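Local coordinates for zinc uptake regulation protein (Escherichia coli, PDB 4MTD) that represses the zinc-uptake genes znuACB by binding their operator DNA with zinc as cofactor, at residues Ala11-Ile16 with His89-Pro94; Val22-Gln27 with Asp68-Gln73. All coordinates share one frame; numbering follows the deposited sequence.

Interaction 1: residues Ala11-Ile16 with His89-Pro94; sequences AQAEKI and HLFDQP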
loop_
_atom_site.group_PDB
_atom_site.type_symbol
_atom_site.label_atom_id
_atom_site.label_comp_id
_atom_site.label_asym_id
_atom_site.label_seq_id
_atom_site.Cartn_x
_atom_site.Cartn_y
_atom_site.Cartn_z
ATOM N N ALA D 11 38.501 -12.092 -4.858
ATOM C CA ALA D 11 39.496 -12.760 -5.693
ATOM C C ALA D 11 39.037 -14.179 -6.027
ATOM O O ALA D 11 39.027 -14.588 -7.188
ATOM C CB ALA D 11 40.832 -12.802 -4.968
ATOM N N GLN D 12 38.641 -14.901 -4.985
ATOM C CA GLN D 12 38.143 -16.270 -5.082
ATOM C C GLN D 12 36.924 -16.394 -6.020
ATOM O O GLN D 12 36.792 -17.379 -6.749
ATOM C CB GLN D 12 37.803 -16.771 -3.668
ATOM C CG GLN D 12 37.398 -18.233 -3.557
ATOM C CD GLN D 12 38.498 -19.200 -3.972
ATOM O OE1 GLN D 12 38.274 -20.092 -4.797
ATOM N NE2 GLN D 12 39.686 -19.041 -3.389
ATOM N N ALA D 13 36.046 -15.393 -5.998
ATOM C CA ALA D 13 34.892 -15.343 -6.897
ATOM C C ALA D 13 35.320 -15.159 -8.353
ATOM O O ALA D 13 34.770 -15.788 -9.249
ATOM C CB ALA D 13 33.949 -14.218 -6.483
ATOM N N GLU D 14 36.288 -14.287 -8.593
ATOM C CA GLU D 14 36.776 -14.084 -9.952
ATOM C C GLU D 14 37.364 -15.378 -10.525
ATOM O O GLU D 14 37.114 -15.735 -11.682
ATOM C CB GLU D 14 37.804 -12.951 -9.991
ATOM C CG GLU D 14 37.193 -11.582 -9.730
ATOM C CD GLU D 14 38.179 -10.585 -9.143
ATOM O OE1 GLU D 14 39.192 -10.279 -9.811
ATOM O OE2 GLU D 14 37.933 -10.098 -8.014
ATOM N N LYS D 15 38.119 -16.099 -9.706
ATOM C CA LYS D 15 38.843 -17.252 -10.212
ATOM C C LYS D 15 37.905 -18.452 -10.355
ATOM O O LYS D 15 38.012 -19.202 -11.319
ATOM C CB LYS D 15 40.085 -17.542 -9.366
ATOM C CG LYS D 15 39.938 -18.595 -8.296
ATOM C CD LYS D 15 41.206 -18.670 -7.471
ATOM C CE LYS D 15 41.206 -19.918 -6.620
ATOM N NZ LYS D 15 42.185 -19.781 -5.515
ATOM N N ILE D 16 36.963 -18.600 -9.427
ATOM C CA ILE D 16 35.946 -19.634 -9.544
ATOM C C ILE D 16 35.116 -19.456 -10.821
ATOM O O ILE D 16 34.868 -20.424 -11.536
ATOM C CB ILE D 16 35.045 -19.690 -8.299
ATOM C CG1 ILE D 16 35.828 -20.280 -7.129
ATOM C CG2 ILE D 16 33.844 -20.584 -8.546
ATOM C CD1 ILE D 16 35.134 -20.145 -5.789
ATOM N N HIS D 89 29.864 -16.049 3.225
ATOM C CA HIS D 89 31.242 -16.033 3.735
ATOM C C HIS D 89 31.842 -17.439 3.826
ATOM O O HIS D 89 32.762 -17.666 4.603
ATOM C CB HIS D 89 31.297 -15.345 5.105
ATOM C CG HIS D 89 30.827 -13.922 5.085
ATOM N ND1 HIS D 89 31.682 -12.858 4.902
ATOM C CD2 HIS D 89 29.588 -13.389 5.221
ATOM C CE1 HIS D 89 30.994 -11.730 4.926
ATOM N NE2 HIS D 89 29.720 -12.025 5.117
ATOM N N LEU D 90 31.330 -18.369 3.018
ATOM C CA LEU D 90 31.729 -19.775 3.089
ATOM C C LEU D 90 31.763 -20.491 1.735
ATOM O O LEU D 90 31.631 -21.711 1.686
ATOM C CB LEU D 90 30.767 -20.540 4.012
ATOM C CG LEU D 90 30.500 -20.015 5.428
ATOM C CD1 LEU D 90 29.373 -20.815 6.069
ATOM C CD2 LEU D 90 31.755 -20.060 6.296
ATOM N N PHE D 91 31.952 -19.765 0.638
ATOM C CA PHE D 91 31.956 -20.417 -0.675
ATOM C C PHE D 91 33.351 -20.864 -1.113
ATOM O O PHE D 91 33.498 -21.504 -2.158
ATOM C CB PHE D 91 31.279 -19.556 -1.750
ATOM C CG PHE D 91 31.916 -18.213 -1.978
ATOM C CD1 PHE D 91 33.101 -18.093 -2.692
ATOM C CD2 PHE D 91 31.292 -17.055 -1.531
ATOM C CE1 PHE D 91 33.667 -16.848 -2.921
ATOM C CE2 PHE D 91 31.853 -15.808 -1.760
ATOM C CZ PHE D 91 33.041 -15.706 -2.456
ATOM N N ASP D 92 34.365 -20.519 -0.319
ATOM C CA ASP D 92 35.735 -21.029 -0.517
ATOM C C ASP D 92 35.808 -22.555 -0.349
ATOM O O ASP D 92 36.587 -23.223 -1.034
ATOM C CB ASP D 92 36.745 -20.322 0.414
ATOM C CG ASP D 92 36.217 -20.122 1.832
ATOM O OD1 ASP D 92 35.809 -21.109 2.479
ATOM O OD2 ASP D 92 36.214 -18.966 2.301
ATOM N N GLN D 93 34.991 -23.087 0.561
ATOM C CA GLN D 93 34.807 -24.536 0.708
ATOM C C GLN D 93 33.787 -25.048 -0.321
ATOM O O GLN D 93 33.160 -24.244 -1.016
ATOM C CB GLN D 93 34.340 -24.870 2.133
ATOM C CG GLN D 93 32.965 -24.330 2.505
ATOM C CD GLN D 93 32.271 -25.173 3.557
ATOM O OE1 GLN D 93 32.500 -25.000 4.752
ATOM N NE2 GLN D 93 31.410 -26.088 3.116
ATOM N N PRO D 94 33.622 -26.385 -0.431
ATOM C CA PRO D 94 32.509 -26.904 -1.241
ATOM C C PRO D 94 31.137 -26.480 -0.696
ATOM O O PRO D 94 31.013 -26.188 0.497
ATOM C CB PRO D 94 32.688 -28.433 -1.169
ATOM C CG PRO D 94 33.682 -28.682 -0.083
ATOM C CD PRO D 94 34.546 -27.460 -0.031
#
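Gln-12, Ala-13 and Ile-16, three residues on one side of helix 6-19, pack against the ring of Phe-91, which projects from the loop between strands 84-87 and 99-103. Gln-12 comes first and touches with its aliphatic part: CG lies 4.0 Å from Phe-91 CE1. With CG anti to the backbone N (chi1 -174°), the methylene is carried toward the loop; side chain and ring then pass in opposite directions. The same CG reaches the backbone of the next loop residue, 4.5 Å from Asp-92 CA. Ala-13 adds its small methyl, CB being 4.4 Å from Phe-91 CZ. One turn on from Gln-12, Ile-16 points toward the loop and brings its CD1 methyl to 4.2 Å from Phe-91 CD1. No hydrogen bond joins the two segments; the contact is apolar, with buried Phe-91 contributing the largest share of the surface. Its CG sits between the backbone N and the carbonyl carbon (chi1 60°), which carries the ring across to the helix. Asp-92 turns its carboxylate elsewhere, to a hydrogen bond with Thr-4. Leu-9, an earlier residue of helix 6-19, and Phe-75, in the loop between helix 60-72 and strand 76-79, also pack on Phe-91, the latter edge-to-face, so the ring joins the N-terminal helix to the linker between the two sheets.

Interaction 2: residues Val22-Gln27 with Asp68-Gln73; sequences VRLTPQ and DFLLEQ. With nucleotides of chain E.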
loop_
_atom_site.group_PDB
_atom_site.type_symbol
_atom_site.label_atom_id
_atom_site.label_comp_id
_atom_site.label_asym_id
_atom_site.label_seq_id
_atom_site.Cartn_x
_atom_site.Cartn_y
_atom_site.Cartn_z
ATOM N N VAL D 22 31.938 -19.147 -16.676
ATOM C CA VAL D 22 30.882 -18.165 -16.472
ATOM C C VAL D 22 31.476 -16.775 -16.338
ATOM O O VAL D 22 32.619 -16.613 -15.909
ATOM C CB VAL D 22 29.977 -18.528 -15.280
ATOM C CG1 VAL D 22 29.347 -19.895 -15.519
ATOM C CG2 VAL D 22 30.738 -18.504 -13.960
ATOM N N ARG D 23 30.686 -15.779 -16.720
ATOM C CA ARG D 23 31.193 -14.437 -16.937
ATOM C C ARG D 23 30.899 -13.525 -15.768
ATOM O O ARG D 23 29.782 -13.042 -15.621
ATOM C CB ARG D 23 30.573 -13.858 -18.202
ATOM C CG ARG D 23 30.768 -14.731 -19.428
ATOM C CD ARG D 23 30.342 -14.012 -20.693
ATOM N NE ARG D 23 29.910 -14.953 -21.725
ATOM C CZ ARG D 23 29.271 -14.616 -22.845
ATOM N NH1 ARG D 23 28.976 -13.345 -23.116
ATOM N NH2 ARG D 23 28.926 -15.564 -23.707
ATOM N N LEU D 24 31.910 -13.278 -14.942
ATOM C CA LEU D 24 31.784 -12.330 -13.844
ATOM C C LEU D 24 31.990 -10.909 -14.373
ATOM O O LEU D 24 33.062 -10.325 -14.219
ATOM C CB LEU D 24 32.786 -12.650 -12.737
ATOM C CG LEU D 24 32.617 -11.855 -11.443
ATOM C CD1 LEU D 24 31.270 -12.138 -10.787
ATOM C CD2 LEU D 24 33.758 -12.181 -10.494
ATOM N N THR D 25 30.941 -10.365 -14.986
ATOM C CA THR D 25 31.002 -9.071 -15.667
ATOM C C THR D 25 31.246 -7.913 -14.707
ATOM O O THR D 25 31.120 -8.073 -13.495
ATOM C CB THR D 25 29.684 -8.770 -16.399
ATOM O OG1 THR D 25 28.614 -8.732 -15.444
ATOM C CG2 THR D 25 29.406 -9.820 -17.460
ATOM N N PRO D 26 31.600 -6.739 -15.250
ATOM C CA PRO D 26 31.760 -5.543 -14.432
ATOM C C PRO D 26 30.562 -5.244 -13.535
ATOM O O PRO D 26 30.745 -4.918 -12.360
ATOM C CB PRO D 26 31.941 -4.444 -15.475
ATOM C CG PRO D 26 32.652 -5.131 -16.592
ATOM C CD PRO D 26 32.121 -6.536 -16.618
ATOM N N GLN D 27 29.352 -5.358 -14.082
ATOM C CA GLN D 27 28.133 -5.160 -13.294
ATOM C C GLN D 27 28.052 -6.156 -12.157
ATOM O O GLN D 27 27.871 -5.775 -11.000
ATOM C CB GLN D 27 26.874 -5.304 -14.149
ATOM C CG GLN D 27 26.436 -4.029 -14.841
ATOM C CD GLN D 27 25.048 -4.134 -15.451
ATOM O OE1 GLN D 27 24.425 -5.199 -15.454
ATOM N NE2 GLN D 27 24.558 -3.021 -15.981
ATOM N N ASP D 68 20.606 -12.897 -9.381
ATOM C CA ASP D 68 20.312 -14.248 -9.865
ATOM C C ASP D 68 21.583 -15.002 -10.197
ATOM O O ASP D 68 21.756 -16.141 -9.780
ATOM C CB ASP D 68 19.425 -14.220 -11.121
ATOM C CG ASP D 68 17.991 -13.821 -10.826
ATOM O OD1 ASP D 68 17.546 -13.948 -9.660
ATOM O OD2 ASP D 68 17.299 -13.385 -11.777
ATOM N N PHE D 69 22.463 -14.362 -10.958
ATOM C CA PHE D 69 23.757 -14.948 -11.289
ATOM C C PHE D 69 24.567 -15.249 -10.037
ATOM O O PHE D 69 25.051 -16.367 -9.858
ATOM C CB PHE D 69 24.557 -14.003 -12.176
ATOM C CG PHE D 69 25.972 -14.445 -12.401
ATOM C CD1 PHE D 69 26.287 -15.281 -13.452
ATOM C CD2 PHE D 69 26.983 -14.011 -11.568
ATOM C CE1 PHE D 69 27.586 -15.686 -13.669
ATOM C CE2 PHE D 69 28.288 -14.410 -11.773
ATOM C CZ PHE D 69 28.590 -15.248 -12.828
ATOM N N LEU D 70 24.700 -14.241 -9.180
ATOM C CA LEU D 70 25.441 -14.371 -7.925
ATOM C C LEU D 70 24.831 -15.435 -7.020
ATOM O O LEU D 70 25.536 -16.063 -6.241
ATOM C CB LEU D 70 25.490 -13.030 -7.178
ATOM C CG LEU D 70 26.230 -11.877 -7.868
ATOM C CD1 LEU D 70 26.094 -10.610 -7.048
ATOM C CD2 LEU D 70 27.695 -12.208 -8.097
ATOM N N LEU D 71 23.522 -15.631 -7.119
ATOM C CA LEU D 71 22.852 -16.692 -6.363
ATOM C C LEU D 71 23.103 -18.062 -6.956
ATOM O O LEU D 71 23.317 -19.012 -6.220
ATOM C CB LEU D 71 21.345 -16.452 -6.298
ATOM C CG LEU D 71 20.896 -15.429 -5.260
ATOM C CD1 LEU D 71 19.513 -14.894 -5.632
ATOM C CD2 LEU D 71 20.899 -16.044 -3.867
ATOM N N GLU D 72 23.072 -18.163 -8.279
ATOM C CA GLU D 72 23.247 -19.446 -8.943
ATOM C C GLU D 72 24.671 -19.967 -8.739
ATOM O O GLU D 72 24.871 -21.114 -8.359
ATOM C CB GLU D 72 22.924 -19.345 -10.422
ATOM C CG GLU D 72 22.610 -20.702 -11.025
ATOM C CD GLU D 72 22.568 -20.688 -12.535
ATOM O OE1 GLU D 72 22.341 -19.600 -13.124
ATOM O OE2 GLU D 72 22.762 -21.774 -13.128
ATOM N N GLN D 73 25.651 -19.115 -9.010
ATOM C CA GLN D 73 26.989 -19.300 -8.468
ATOM C C GLN D 73 26.734 -19.024 -6.998
ATOM O O GLN D 73 25.864 -18.221 -6.671
ATOM C CB GLN D 73 27.981 -18.288 -9.056
ATOM C CG GLN D 73 27.932 -18.132 -10.573
ATOM C CD GLN D 73 27.996 -19.458 -11.303
ATOM O OE1 GLN D 73 28.852 -20.287 -11.025
ATOM N NE2 GLN D 73 27.091 -19.661 -12.245
ATOM P P DT E 6 25.725 -7.882 -18.302
ATOM O OP1 DT E 6 26.967 -7.350 -17.685
ATOM O OP2 DT E 6 24.756 -8.636 -17.462
ATOM O "O5'" DT E 6 24.978 -6.679 -19.029
ATOM C "C5'" DT E 6 25.527 -6.119 -20.238
ATOM C "C4'" DT E 6 24.614 -5.058 -20.805
ATOM O "O4'" DT E 6 23.592 -5.677 -21.624
ATOM C "C3'" DT E 6 23.874 -4.204 -19.772
ATOM O "O3'" DT E 6 23.946 -2.840 -20.200
ATOM C "C2'" DT E 6 22.461 -4.761 -19.801
ATOM C "C1'" DT E 6 22.327 -5.149 -21.263
ATOM N N1 DT E 6 21.299 -6.158 -21.600
ATOM C C2 DT E 6 20.500 -5.903 -22.690
ATOM O O2 DT E 6 20.592 -4.887 -23.359
ATOM N N3 DT E 6 19.576 -6.880 -22.965
ATOM C C4 DT E 6 19.377 -8.058 -22.274
ATOM O O4 DT E 6 18.507 -8.844 -22.643
ATOM C C5 DT E 6 20.252 -8.264 -21.143
ATOM C C7 DT E 6 20.113 -9.517 -20.338
ATOM C C6 DT E 6 21.160 -7.318 -20.869
ATOM P P DG E 7 23.608 -1.639 -19.196
ATOM O OP1 DG E 7 24.839 -0.832 -19.019
ATOM O OP2 DG E 7 22.917 -2.195 -18.004
ATOM O "O5'" DG E 7 22.574 -0.766 -20.037
ATOM C "C5'" DG E 7 22.461 -0.925 -21.465
ATOM C "C4'" DG E 7 21.304 -0.117 -22.008
ATOM O "O4'" DG E 7 20.251 -1.008 -22.444
ATOM C "C3'" DG E 7 20.636 0.824 -21.013
ATOM O "O3'" DG E 7 20.089 1.915 -21.760
ATOM C "C2'" DG E 7 19.572 -0.061 -20.389
ATOM C "C1'" DG E 7 19.119 -0.893 -21.582
ATOM N N9 DG E 7 18.647 -2.245 -21.296
ATOM C C8 DG E 7 19.138 -3.127 -20.363
ATOM N N7 DG E 7 18.529 -4.282 -20.380
ATOM C C5 DG E 7 17.588 -4.159 -21.393
ATOM C C6 DG E 7 16.628 -5.085 -21.873
ATOM O O6 DG E 7 16.415 -6.242 -21.493
ATOM N N1 DG E 7 15.879 -4.550 -22.914
ATOM C C2 DG E 7 16.019 -3.280 -23.417
ATOM N N2 DG E 7 15.197 -2.945 -24.418
ATOM N N3 DG E 7 16.900 -2.403 -22.969
ATOM C C4 DG E 7 17.653 -2.909 -21.971
ATOM P P DG E 5 25.656 -14.342 -19.466
ATOM O OP1 DG E 5 26.834 -14.311 -18.567
ATOM O OP2 DG E 5 24.336 -14.784 -18.944
ATOM O "O5'" DG E 5 25.464 -12.904 -20.118
ATOM C "C5'" DG E 5 26.576 -12.215 -20.708
ATOM C "C4'" DG E 5 26.236 -10.758 -20.914
ATOM O "O4'" DG E 5 25.344 -10.628 -22.044
ATOM C "C3'" DG E 5 25.536 -10.075 -19.737
ATOM O "O3'" DG E 5 26.145 -8.799 -19.534
ATOM C "C2'" DG E 5 24.087 -9.977 -20.184
ATOM C "C1'" DG E 5 24.223 -9.842 -21.686
ATOM N N9 DG E 5 23.088 -10.319 -22.464
ATOM C C8 DG E 5 22.460 -11.539 -22.373
ATOM N N7 DG E 5 21.487 -11.680 -23.232
ATOM C C5 DG E 5 21.488 -10.492 -23.949
ATOM C C6 DG E 5 20.658 -10.063 -25.014
ATOM O O6 DG E 5 19.726 -10.668 -25.559
ATOM N N1 DG E 5 21.007 -8.788 -25.451
ATOM C C2 DG E 5 22.017 -8.021 -24.923
ATOM N N2 DG E 5 22.196 -6.813 -25.474
ATOM N N3 DG E 5 22.790 -8.405 -23.922
ATOM C C4 DG E 5 22.475 -9.644 -23.490
#
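Phe-69, near the end of helix 60-72, pushes its ring against three successive residues of the chain that leads into helix 26-36. Val-22 meets the ring at its edge, CB lying 4.0 Å from Phe-69 CE1, and Leu-24 crosses it at about a right angle with CD1 3.9 Å from Phe-69 CE2. Between them the carbonyl O of Arg-23 comes 3.8 Å from Phe-69 CZ. With CG anti to the backbone N (chi1 172°), Phe-69 extends its ring toward this strip of chain, and Gln-73 CG lies over one face. Val-22 CG2 also packs on the amide of Gln-73, whose OE1 is hydrogen-bonded to Arg-20.

The outer side of the same chain faces DNA chain E. Thr-25 OG1 gives a hydrogen bond to OP1 of DT6 (3.1 Å), and Gln-27 NE2 donates to OP2 of DG7 (2.7 Å), bent at 133°. Arg-23 runs its extended chain along DG5, NH1 3.6 Å from C5'. Shortening Arg-23 to an alanine is likely to strip the DG5 sugar and phosphate of the methylene cover and of a nearby positive charge. Thr-25, the N-cap of helix 26-36, also engages the backbone N of Arg-28, whose side chain binds the Arg-23 carbonyl and makes a cation-pi contact with Phe-69. Apolar packing thus fixes the inner side; the two hydrogen bonds go to backbone phosphates, so this contact probably adds affinity and position more than base recognition.

Interactions 1 and 2 lie with their centres about 13 Å apart in the DNA-binding part of this Fur-family repressor, and they touch directly: Glu-14 CG of interaction 1 packs 3.6 Å from Leu-24 CD2 of interaction 2. Along the chain, 11-16 comes first, then 22-27, 68-73 and 89-94, so the pair 22-27 with 68-73 falls within the span bracketed by interaction 1. Helices 6-19 and 26-36 are consecutive, and the turn between them leads from one contact to the other. Helix 6-19 thus touches both Phe-91, whose side chain lies about 6 Å from a bound zinc ion, and the chain that meets DNA.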